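Local atomic coordinates of N2152 (Neocallimastix frontalis, PDB entry 5U22), a protein that probably hydrolyses glycosidic bonds of rare arabinosyl substrates, as a family 39 glycoside hydrolase with a TIM barrel and a beta sandwich. Residues 66-71 with 243-248; 208-213 with 226-231; 268-273 with 317-322. One frame throughout, in Å; residues are numbered along the deposited sequence.

Contact 1 of 3, residues 66-71 with 243-248; sequences VMRAPA and TINEYC
With CG swung opposite the backbone N (chi1 -172°) and the chain extended as far as NE, R68 reaches from strand 66-70 across the inside of the barrel to N245 and E246. N245 takes the more confined setting, CG lying between the backbone N and the carbonyl carbon (chi1 56°), which lays its amide flat against the arginine. The two planes are 25° apart, and N245 OD1 stands 3.6 Å above the R68 guanidinium plane, over its centre. R68 CD rests 3.6 Å from N245 CB. R68 NE lies 3.3 Å from N245 ND2, two donors that do not bond; they converge on E143, which takes NE through one carboxylate oxygen and ND2 through the other. E246 comes in at the guanidinium edge: R68 NH1 donates to E246 OE2 at 2.8 Å, on the lone pair turned away from OE1, in a salt bridge. E246 OE1 hydrogen-bonds a bound BTB molecule, probably from the crystallisation liquor. Arginine suits this place because its donors point in several directions at once: NE to E143, NH1 to E246 and NH2 to N146. The buried cation probably holds two carboxylates in fixed orientations on the pocket wall.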
loop_
_atom_site.group_PDB
_atom_site.type_symbol
_atom_site.label_atom_id
_atom_site.label_comp_id
_atom_site.label_asym_id
_atom_site.label_seq_id
_atom_site.Cartn_x
_atom_site.Cartn_y
_atom_site.Cartn_z
ATOM N N VAL A 66 4.141 -4.866 3.792
ATOM C CA VAL A 66 3.115 -5.584 4.542
ATOM C C VAL A 66 2.090 -6.137 3.566
ATOM O O VAL A 66 1.501 -5.374 2.787
ATOM C CB VAL A 66 2.413 -4.693 5.582
ATOM C CG1 VAL A 66 1.439 -5.530 6.385
ATOM C CG2 VAL A 66 3.421 -4.028 6.500
ATOM N N MET A 67 1.867 -7.457 3.618
ATOM C CA MET A 67 0.776 -8.079 2.882
ATOM C C MET A 67 -0.464 -8.174 3.766
ATOM O O MET A 67 -0.427 -7.869 4.960
ATOM C CB MET A 67 1.175 -9.475 2.391
ATOM C CG MET A 67 2.433 -9.504 1.556
ATOM S SD MET A 67 2.322 -8.615 -0.021
ATOM C CE MET A 67 1.366 -9.735 -1.044
ATOM N N ARG A 68 -1.572 -8.640 3.183
ATOM C CA ARG A 68 -2.795 -8.916 3.932
ATOM C C ARG A 68 -3.339 -10.270 3.510
ATOM O O ARG A 68 -3.330 -10.612 2.323
ATOM C CB ARG A 68 -3.843 -7.818 3.701
ATOM C CG ARG A 68 -5.116 -7.884 4.569
ATOM C CD ARG A 68 -5.725 -6.485 4.512
ATOM N NE ARG A 68 -7.010 -6.250 5.171
ATOM C CZ ARG A 68 -8.167 -6.098 4.520
ATOM N NH1 ARG A 68 -8.228 -6.247 3.199
ATOM N NH2 ARG A 68 -9.271 -5.815 5.196
ATOM N N ALA A 69 -3.788 -11.049 4.487
ATOM C CA ALA A 69 -4.221 -12.412 4.215
ATOM C C ALA A 69 -5.315 -12.785 5.198
ATOM O O ALA A 69 -5.371 -12.225 6.300
ATOM C CB ALA A 69 -3.048 -13.406 4.313
ATOM N N PRO A 70 -6.189 -13.723 4.833
ATOM C CA PRO A 70 -7.253 -14.154 5.746
ATOM C C PRO A 70 -6.709 -14.979 6.899
ATOM O O PRO A 70 -5.783 -15.774 6.738
ATOM C CB PRO A 70 -8.149 -15.016 4.850
ATOM C CG PRO A 70 -7.179 -15.564 3.792
ATOM C CD PRO A 70 -6.284 -14.380 3.513
ATOM N N ALA A 71 -7.335 -14.821 8.074
ATOM C CA ALA A 71 -6.910 -15.605 9.232
ATOM C C ALA A 71 -7.105 -17.103 9.001
ATOM O O ALA A 71 -6.328 -17.915 9.518
ATOM C CB ALA A 71 -7.664 -15.151 10.490
ATOM N N THR A 243 -2.735 2.318 8.081
ATOM C CA THR A 243 -2.632 1.282 7.066
ATOM C C THR A 243 -3.814 1.390 6.108
ATOM O O THR A 243 -4.973 1.264 6.517
ATOM C CB THR A 243 -2.521 -0.116 7.696
ATOM O OG1 THR A 243 -2.364 -1.081 6.656
ATOM C CG2 THR A 243 -3.726 -0.503 8.542
ATOM N N ILE A 244 -3.523 1.670 4.836
ATOM C CA ILE A 244 -4.564 1.699 3.815
ATOM C C ILE A 244 -4.525 0.339 3.146
ATOM O O ILE A 244 -3.858 0.169 2.124
ATOM C CB ILE A 244 -4.355 2.845 2.805
ATOM C CG1 ILE A 244 -4.256 4.183 3.541
ATOM C CG2 ILE A 244 -5.493 2.896 1.779
ATOM C CD1 ILE A 244 -5.447 4.475 4.458
ATOM N N ASN A 245 -5.205 -0.653 3.728
ATOM C CA ASN A 245 -4.865 -2.026 3.395
ATOM C C ASN A 245 -5.701 -2.590 2.260
ATOM O O ASN A 245 -5.650 -3.798 2.015
ATOM C CB ASN A 245 -4.898 -2.934 4.644
ATOM C CG ASN A 245 -6.224 -2.927 5.381
ATOM O OD1 ASN A 245 -7.264 -2.567 4.826
ATOM N ND2 ASN A 245 -6.195 -3.360 6.639
ATOM N N GLU A 246 -6.424 -1.730 1.538
ATOM C CA GLU A 246 -6.864 -1.988 0.165
ATOM C C GLU A 246 -6.841 -0.665 -0.577
ATOM O O GLU A 246 -7.445 0.301 -0.107
ATOM C CB GLU A 246 -8.277 -2.586 0.103
ATOM C CG GLU A 246 -8.400 -3.981 0.762
ATOM C CD GLU A 246 -9.768 -4.589 0.553
ATOM O OE1 GLU A 246 -10.367 -4.289 -0.495
ATOM O OE2 GLU A 246 -10.240 -5.348 1.432
ATOM N N TYR A 247 -6.162 -0.606 -1.727
ATOM C CA TYR A 247 -6.204 0.616 -2.526
ATOM C C TYR A 247 -6.198 0.307 -4.015
ATOM O O TYR A 247 -5.514 -0.613 -4.467
ATOM C CB TYR A 247 -5.038 1.575 -2.200
ATOM C CG TYR A 247 -3.624 1.147 -2.579
ATOM C CD1 TYR A 247 -2.774 0.575 -1.636
ATOM C CD2 TYR A 247 -3.111 1.400 -3.848
ATOM C CE1 TYR A 247 -1.472 0.216 -1.963
ATOM C CE2 TYR A 247 -1.821 1.039 -4.186
ATOM C CZ TYR A 247 -1.004 0.459 -3.245
ATOM O OH TYR A 247 0.283 0.113 -3.579
ATOM N N CYS A 248 -6.941 1.113 -4.773
ATOM C CA CYS A 248 -7.070 0.935 -6.217
ATOM C C CYS A 248 -7.762 2.157 -6.788
ATOM O O CYS A 248 -8.555 2.802 -6.101
ATOM C CB CYS A 248 -7.884 -0.322 -6.545
ATOM S SG CYS A 248 -7.910 -0.825 -8.288
#

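Contact 2 of 3, residues 208-213 with 226-231; sequences DIIAWH and RSYRNL
I210 and W212 on strand 209-212 meet Y228 on helix 221-235 in the first half of a beta-alpha-beta unit of the TIM barrel, which continues into strand 242-247. Both strand side chains point outward from the barrel, and Y228 projects inward from the helix to meet them.

The aliphatic part is an end-on meeting. I210 and Y228 approach from opposite directions, and the forked isoleucine receives the phenol end of the ring: I210 CG1 lies 3.7 Å from Y228 CE1, while I210 CG2 is 3.7 Å from Y228 CZ. The fork can do this because CG1 stands opposite the backbone N (chi1 -164°), and a beta-branched residue is well suited to offering two carbons to one ring.

The aromatic part is oblique. The six-membered ring of W212 and the ring of Y228 have centroids 5.5 Å apart and planes at 52°, neither stacked nor edge-to-face. W212 CZ3 sits 3.9 Å above the Y228 ring plane, toward its rim, and W212 CH2 lies 3.7 Å from Y228 CB. M193 of helix 190-202 touches both aromatic residues. An alanine at Y228 would keep CB beside W212 CH2 but would probably open a gap where the ring lay, leaving the I210 fork without its mate and W212 CZ3 without the ring face it sits over.

Of the polar groups, W212 NE1 donates to E214 OE2, which lets a bulky indole be buried without wasting its N-H. The tyrosine hydroxyl has a double setting: Y228 OH hydrogen-bonds to a residue just outside the two segments, yet lies 3.6 Å from I210 CB.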
loop_
_atom_site.group_PDB
_atom_site.type_symbol
_atom_site.label_atom_id
_atom_site.label_comp_id
_atom_site.label_asym_id
_atom_site.label_seq_id
_atom_site.Cartn_x
_atom_site.Cartn_y
_atom_site.Cartn_z
ATOM N N ASP A 208 -4.477 0.033 17.529
ATOM C CA ASP A 208 -3.077 0.441 17.481
ATOM C C ASP A 208 -2.703 0.988 16.115
ATOM O O ASP A 208 -1.849 1.877 16.014
ATOM C CB ASP A 208 -2.185 -0.735 17.825
ATOM C CG ASP A 208 -2.517 -1.313 19.158
ATOM O OD1 ASP A 208 -2.605 -0.522 20.123
ATOM O OD2 ASP A 208 -2.725 -2.538 19.229
ATOM N N ILE A 209 -3.316 0.454 15.062
ATOM C CA ILE A 209 -3.076 0.869 13.686
ATOM C C ILE A 209 -4.439 1.157 13.070
ATOM O O ILE A 209 -5.311 0.275 13.050
ATOM C CB ILE A 209 -2.332 -0.213 12.877
ATOM C CG1 ILE A 209 -1.090 -0.707 13.633
ATOM C CG2 ILE A 209 -1.943 0.324 11.502
ATOM C CD1 ILE A 209 -0.432 -1.947 13.013
ATOM N N ILE A 210 -4.634 2.390 12.592
ATOM C CA ILE A 210 -5.904 2.796 11.998
ATOM C C ILE A 210 -5.942 2.314 10.555
ATOM O O ILE A 210 -4.943 2.383 9.833
ATOM C CB ILE A 210 -6.084 4.324 12.097
ATOM C CG1 ILE A 210 -7.540 4.734 11.850
ATOM C CG2 ILE A 210 -5.150 5.062 11.134
ATOM C CD1 ILE A 210 -8.463 4.390 13.025
ATOM N N ALA A 211 -7.093 1.801 10.126
ATOM C CA ALA A 211 -7.199 1.177 8.818
ATOM C C ALA A 211 -8.461 1.640 8.109
ATOM O O ALA A 211 -9.542 1.674 8.705
ATOM C CB ALA A 211 -7.240 -0.359 8.940
ATOM N N TRP A 212 -8.317 1.971 6.829
ATOM C CA TRP A 212 -9.460 2.082 5.933
ATOM C C TRP A 212 -8.979 1.806 4.518
ATOM O O TRP A 212 -7.783 1.614 4.276
ATOM C CB TRP A 212 -10.141 3.451 6.030
ATOM C CG TRP A 212 -9.379 4.650 5.534
ATOM C CD1 TRP A 212 -9.386 5.168 4.257
ATOM C CD2 TRP A 212 -8.554 5.527 6.318
ATOM N NE1 TRP A 212 -8.597 6.299 4.209
ATOM C CE2 TRP A 212 -8.079 6.542 5.456
ATOM C CE3 TRP A 212 -8.167 5.546 7.666
ATOM C CZ2 TRP A 212 -7.224 7.566 5.896
ATOM C CZ3 TRP A 212 -7.334 6.568 8.109
ATOM C CH2 TRP A 212 -6.870 7.569 7.222
ATOM N N HIS A 213 -9.925 1.797 3.585
ATOM C CA HIS A 213 -9.657 1.457 2.196
ATOM C C HIS A 213 -9.793 2.689 1.316
ATOM O O HIS A 213 -10.577 3.596 1.606
ATOM C CB HIS A 213 -10.606 0.363 1.732
ATOM C CG HIS A 213 -10.461 -0.903 2.509
ATOM N ND1 HIS A 213 -11.385 -1.925 2.459
ATOM C CD2 HIS A 213 -9.491 -1.310 3.366
ATOM C CE1 HIS A 213 -10.987 -2.905 3.252
ATOM N NE2 HIS A 213 -9.846 -2.555 3.820
ATOM N N ARG A 226 -5.438 14.181 5.793
ATOM C CA ARG A 226 -5.489 15.448 6.521
ATOM C C ARG A 226 -6.666 15.480 7.490
ATOM O O ARG A 226 -6.528 15.936 8.632
ATOM C CB ARG A 226 -5.559 16.622 5.539
ATOM C CG ARG A 226 -4.324 16.695 4.620
ATOM C CD ARG A 226 -4.273 18.002 3.829
ATOM N NE ARG A 226 -5.439 18.207 2.967
ATOM C CZ ARG A 226 -5.512 17.828 1.692
ATOM N NH1 ARG A 226 -4.494 17.192 1.118
ATOM N NH2 ARG A 226 -6.614 18.074 0.990
ATOM N N SER A 227 -7.832 15.005 7.047
ATOM C CA SER A 227 -8.992 14.913 7.927
ATOM C C SER A 227 -8.693 14.022 9.122
ATOM O O SER A 227 -8.943 14.395 10.277
ATOM C CB SER A 227 -10.200 14.377 7.152
ATOM O OG SER A 227 -11.253 14.020 8.047
ATOM N N TYR A 228 -8.113 12.849 8.866
ATOM C CA TYR A 228 -7.894 11.901 9.950
ATOM C C TYR A 228 -6.922 12.467 10.983
ATOM O O TYR A 228 -7.187 12.433 12.191
ATOM C CB TYR A 228 -7.410 10.553 9.404
ATOM C CG TYR A 228 -7.050 9.673 10.562
ATOM C CD1 TYR A 228 -8.041 9.103 11.338
ATOM C CD2 TYR A 228 -5.726 9.488 10.939
ATOM C CE1 TYR A 228 -7.730 8.344 12.442
ATOM C CE2 TYR A 228 -5.403 8.733 12.044
ATOM C CZ TYR A 228 -6.417 8.171 12.794
ATOM O OH TYR A 228 -6.112 7.418 13.896
ATOM N N ARG A 229 -5.801 13.027 10.533
ATOM C CA ARG A 229 -4.849 13.550 11.505
ATOM C C ARG A 229 -5.409 14.757 12.254
ATOM O O ARG A 229 -5.079 14.957 13.428
ATOM C CB ARG A 229 -3.535 13.884 10.801
ATOM C CG ARG A 229 -2.881 12.634 10.178
ATOM C CD ARG A 229 -1.545 12.335 10.806
ATOM N NE ARG A 229 -0.930 11.074 10.367
ATOM C CZ ARG A 229 -0.241 10.903 9.231
ATOM N NH1 ARG A 229 -0.097 11.898 8.356
ATOM N NH2 ARG A 229 0.298 9.715 8.954
ATOM N N ASN A 230 -6.265 15.556 11.614
ATOM C CA ASN A 230 -6.930 16.633 12.344
ATOM C C ASN A 230 -7.918 16.088 13.373
ATOM O O ASN A 230 -8.063 16.660 14.460
ATOM C CB ASN A 230 -7.629 17.580 11.378
ATOM C CG ASN A 230 -6.716 18.684 10.883
ATOM O OD1 ASN A 230 -5.980 19.300 11.660
ATOM N ND2 ASN A 230 -6.769 18.951 9.586
ATOM N N LEU A 231 -8.597 14.981 13.060
ATOM C CA LEU A 231 -9.477 14.356 14.049
ATOM C C LEU A 231 -8.691 13.870 15.265
ATOM O O LEU A 231 -9.118 14.066 16.409
ATOM C CB LEU A 231 -10.249 13.191 13.429
ATOM C CG LEU A 231 -11.469 13.474 12.554
ATOM C CD1 LEU A 231 -12.083 12.152 12.077
ATOM C CD2 LEU A 231 -12.500 14.329 13.298
#

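Contact 3 of 3, residues 268-273 with 317-322; sequences FERYKV and VSVSPP
The guanidinium of R270 has P321 over one face and V319 CB in its plane at an edge, while V319 O approaches obliquely, 32° out of the guanidinium plane. The proline contributes CD, with P321 CD 3.8 Å from R270 NH2; its ring methylenes suit the spot because they can lie on a flat cation without competing for its N-H groups. V319 CB is 4.0 Å from R270 NH2.

V319 O accepts from R270 NH2 at 2.9 Å, but the bond is bent, with an angle of 132° at the hydrogen, and the donor stands above the carbonyl plane. A water adds a second link: it accepts from R270 NE at 2.9 Å and from V319 N at 3.0 Å, so the arginine reaches both backbone polar groups of V319, one directly and one through solvent. The bend of the chain at chi3 (-53°) turns the guanidinium toward the strand.

R270 is the last residue of helix 258-270, on the outside of the barrel, and strand 315-320 belongs to the mixed beta sheet of the sandwich, so the contact joins the two domains. A Schellman motif ends the helix, with K272 at positive phi, V273 N bonded to F268 O and K272 N to E269 O.

The charge of the arginine has stronger mates than a carbonyl: NH2 also bridges to D330, and NH1 to E324. Those two carboxylates probably balance most of the charge, while V319 O takes only a bent, off-plane bond and the water satisfies R270 NE and V319 N.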
loop_
_atom_site.group_PDB
_atom_site.type_symbol
_atom_site.label_atom_id
_atom_site.label_comp_id
_atom_site.label_asym_id
_atom_site.label_seq_id
_atom_site.Cartn_x
_atom_site.Cartn_y
_atom_site.Cartn_z
ATOM N N PHE A 268 0.787 8.250 -0.429
ATOM C CA PHE A 268 1.079 7.503 0.796
ATOM C C PHE A 268 2.420 7.918 1.385
ATOM O O PHE A 268 2.545 8.100 2.604
ATOM C CB PHE A 268 1.082 5.993 0.530
ATOM C CG PHE A 268 -0.278 5.404 0.240
ATOM C CD1 PHE A 268 -1.398 6.209 0.106
ATOM C CD2 PHE A 268 -0.423 4.031 0.100
ATOM C CE1 PHE A 268 -2.644 5.661 -0.178
ATOM C CE2 PHE A 268 -1.666 3.473 -0.162
ATOM C CZ PHE A 268 -2.785 4.297 -0.310
ATOM N N GLU A 269 3.445 8.050 0.539
ATOM C CA GLU A 269 4.744 8.473 1.049
ATOM C C GLU A 269 4.686 9.906 1.562
ATOM O O GLU A 269 5.281 10.225 2.596
ATOM C CB GLU A 269 5.812 8.335 -0.032
ATOM C CG GLU A 269 6.116 6.887 -0.444
ATOM C CD GLU A 269 6.957 6.125 0.581
ATOM O OE1 GLU A 269 7.444 6.744 1.567
ATOM O OE2 GLU A 269 7.123 4.901 0.388
ATOM N N ARG A 270 3.956 10.777 0.865
ATOM C CA ARG A 270 3.873 12.177 1.279
ATOM C C ARG A 270 3.288 12.313 2.679
ATOM O O ARG A 270 3.709 13.176 3.458
ATOM C CB ARG A 270 3.037 12.961 0.268
ATOM C CG ARG A 270 2.837 14.433 0.592
ATOM C CD ARG A 270 2.273 15.183 -0.634
ATOM N NE ARG A 270 3.095 14.969 -1.833
ATOM C CZ ARG A 270 2.648 14.412 -2.960
ATOM N NH1 ARG A 270 1.376 14.029 -3.078
ATOM N NH2 ARG A 270 3.471 14.239 -3.980
ATOM N N TYR A 271 2.327 11.463 3.025
ATOM C CA TYR A 271 1.651 11.548 4.313
ATOM C C TYR A 271 2.152 10.505 5.305
ATOM O O TYR A 271 1.544 10.322 6.366
ATOM C CB TYR A 271 0.136 11.451 4.110
ATOM C CG TYR A 271 -0.404 12.728 3.499
ATOM C CD1 TYR A 271 -0.736 13.808 4.303
ATOM C CD2 TYR A 271 -0.520 12.875 2.119
ATOM C CE1 TYR A 271 -1.212 14.994 3.753
ATOM C CE2 TYR A 271 -0.982 14.055 1.562
ATOM C CZ TYR A 271 -1.328 15.107 2.384
ATOM O OH TYR A 271 -1.783 16.278 1.833
ATOM N N LYS A 272 3.261 9.840 4.993
ATOM C CA LYS A 272 3.927 8.930 5.926
ATOM C C LYS A 272 3.001 7.797 6.357
ATOM O O LYS A 272 2.983 7.379 7.518
ATOM C CB LYS A 272 4.483 9.689 7.127
ATOM C CG LYS A 272 5.502 10.759 6.713
ATOM C CD LYS A 272 6.145 11.445 7.911
ATOM C CE LYS A 272 5.981 12.949 7.828
ATOM N N VAL A 273 2.226 7.292 5.400
ATOM C CA VAL A 273 1.422 6.102 5.643
ATOM C C VAL A 273 2.338 4.956 6.050
ATOM O O VAL A 273 3.421 4.766 5.485
ATOM C CB VAL A 273 0.605 5.766 4.387
ATOM C CG1 VAL A 273 0.063 4.343 4.450
ATOM C CG2 VAL A 273 -0.535 6.757 4.249
ATOM N N VAL A 317 12.018 11.998 -0.389
ATOM C CA VAL A 317 12.038 13.454 -0.404
ATOM C C VAL A 317 10.778 13.973 -1.079
ATOM O O VAL A 317 10.081 13.254 -1.800
ATOM C CB VAL A 317 13.288 14.014 -1.108
ATOM C CG1 VAL A 317 14.535 13.617 -0.348
ATOM C CG2 VAL A 317 13.379 13.501 -2.544
ATOM N N SER A 318 10.514 15.260 -0.861
ATOM C CA SER A 318 9.241 15.843 -1.261
ATOM C C SER A 318 9.123 15.967 -2.773
ATOM O O SER A 318 10.065 16.355 -3.471
ATOM C CB SER A 318 9.058 17.209 -0.609
ATOM O OG SER A 318 8.841 17.056 0.791
ATOM N N VAL A 319 7.946 15.619 -3.271
ATOM C CA VAL A 319 7.580 15.772 -4.670
ATOM C C VAL A 319 6.388 16.707 -4.711
ATOM O O VAL A 319 5.394 16.472 -4.011
ATOM C CB VAL A 319 7.215 14.423 -5.320
ATOM C CG1 VAL A 319 6.676 14.648 -6.737
ATOM C CG2 VAL A 319 8.426 13.480 -5.339
ATOM N N SER A 320 6.475 17.754 -5.526
ATOM C CA SER A 320 5.338 18.648 -5.683
ATOM C C SER A 320 4.694 18.383 -7.034
ATOM O O SER A 320 5.313 18.670 -8.075
ATOM C CB SER A 320 5.761 20.109 -5.564
ATOM O OG SER A 320 4.673 20.967 -5.868
ATOM N N PRO A 321 3.483 17.843 -7.074
ATOM C CA PRO A 321 2.882 17.433 -8.343
ATOM C C PRO A 321 1.884 18.471 -8.826
ATOM O O PRO A 321 1.663 19.487 -8.152
ATOM C CB PRO A 321 2.181 16.125 -7.964
ATOM C CG PRO A 321 1.674 16.426 -6.574
ATOM C CD PRO A 321 2.690 17.363 -5.926
ATOM N N PRO A 322 1.264 18.264 -9.992
ATOM C CA PRO A 322 0.274 19.260 -10.460
ATOM C C PRO A 322 -0.852 19.521 -9.470
ATOM O O PRO A 322 -1.179 20.690 -9.211
ATOM C CB PRO A 322 -0.221 18.644 -11.772
ATOM C CG PRO A 322 0.983 17.921 -12.296
ATOM C CD PRO A 322 1.608 17.303 -11.060
HETATM O O HOH W 1 5.910 14.330 -1.548
#

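In the fold
Contacts 1 and 2 share the parallel sheet of the barrel, their centres about 15 Å apart: strands 209-212 and 242-247 are neighbours, and T243 N probably donates to I210 O at 2.8 Å. Contact 1 lies at the pocket inside the barrel, the E246 side chain about 3 Å from the bound BTB; contact 2 is on the outer side, the W212 side chain about 11 Å from that ligand. Contact 3, about 21 Å from contact 1 between centres, still adjoins it through Y247, whose ring meets F268 edge-to-face. Contacts 2 and 3, centres about 17 Å apart, meet where helix 221-235 reaches the turn after helix 258-270: R229 NH2 probably donates to Y271 O at 2.9 Å.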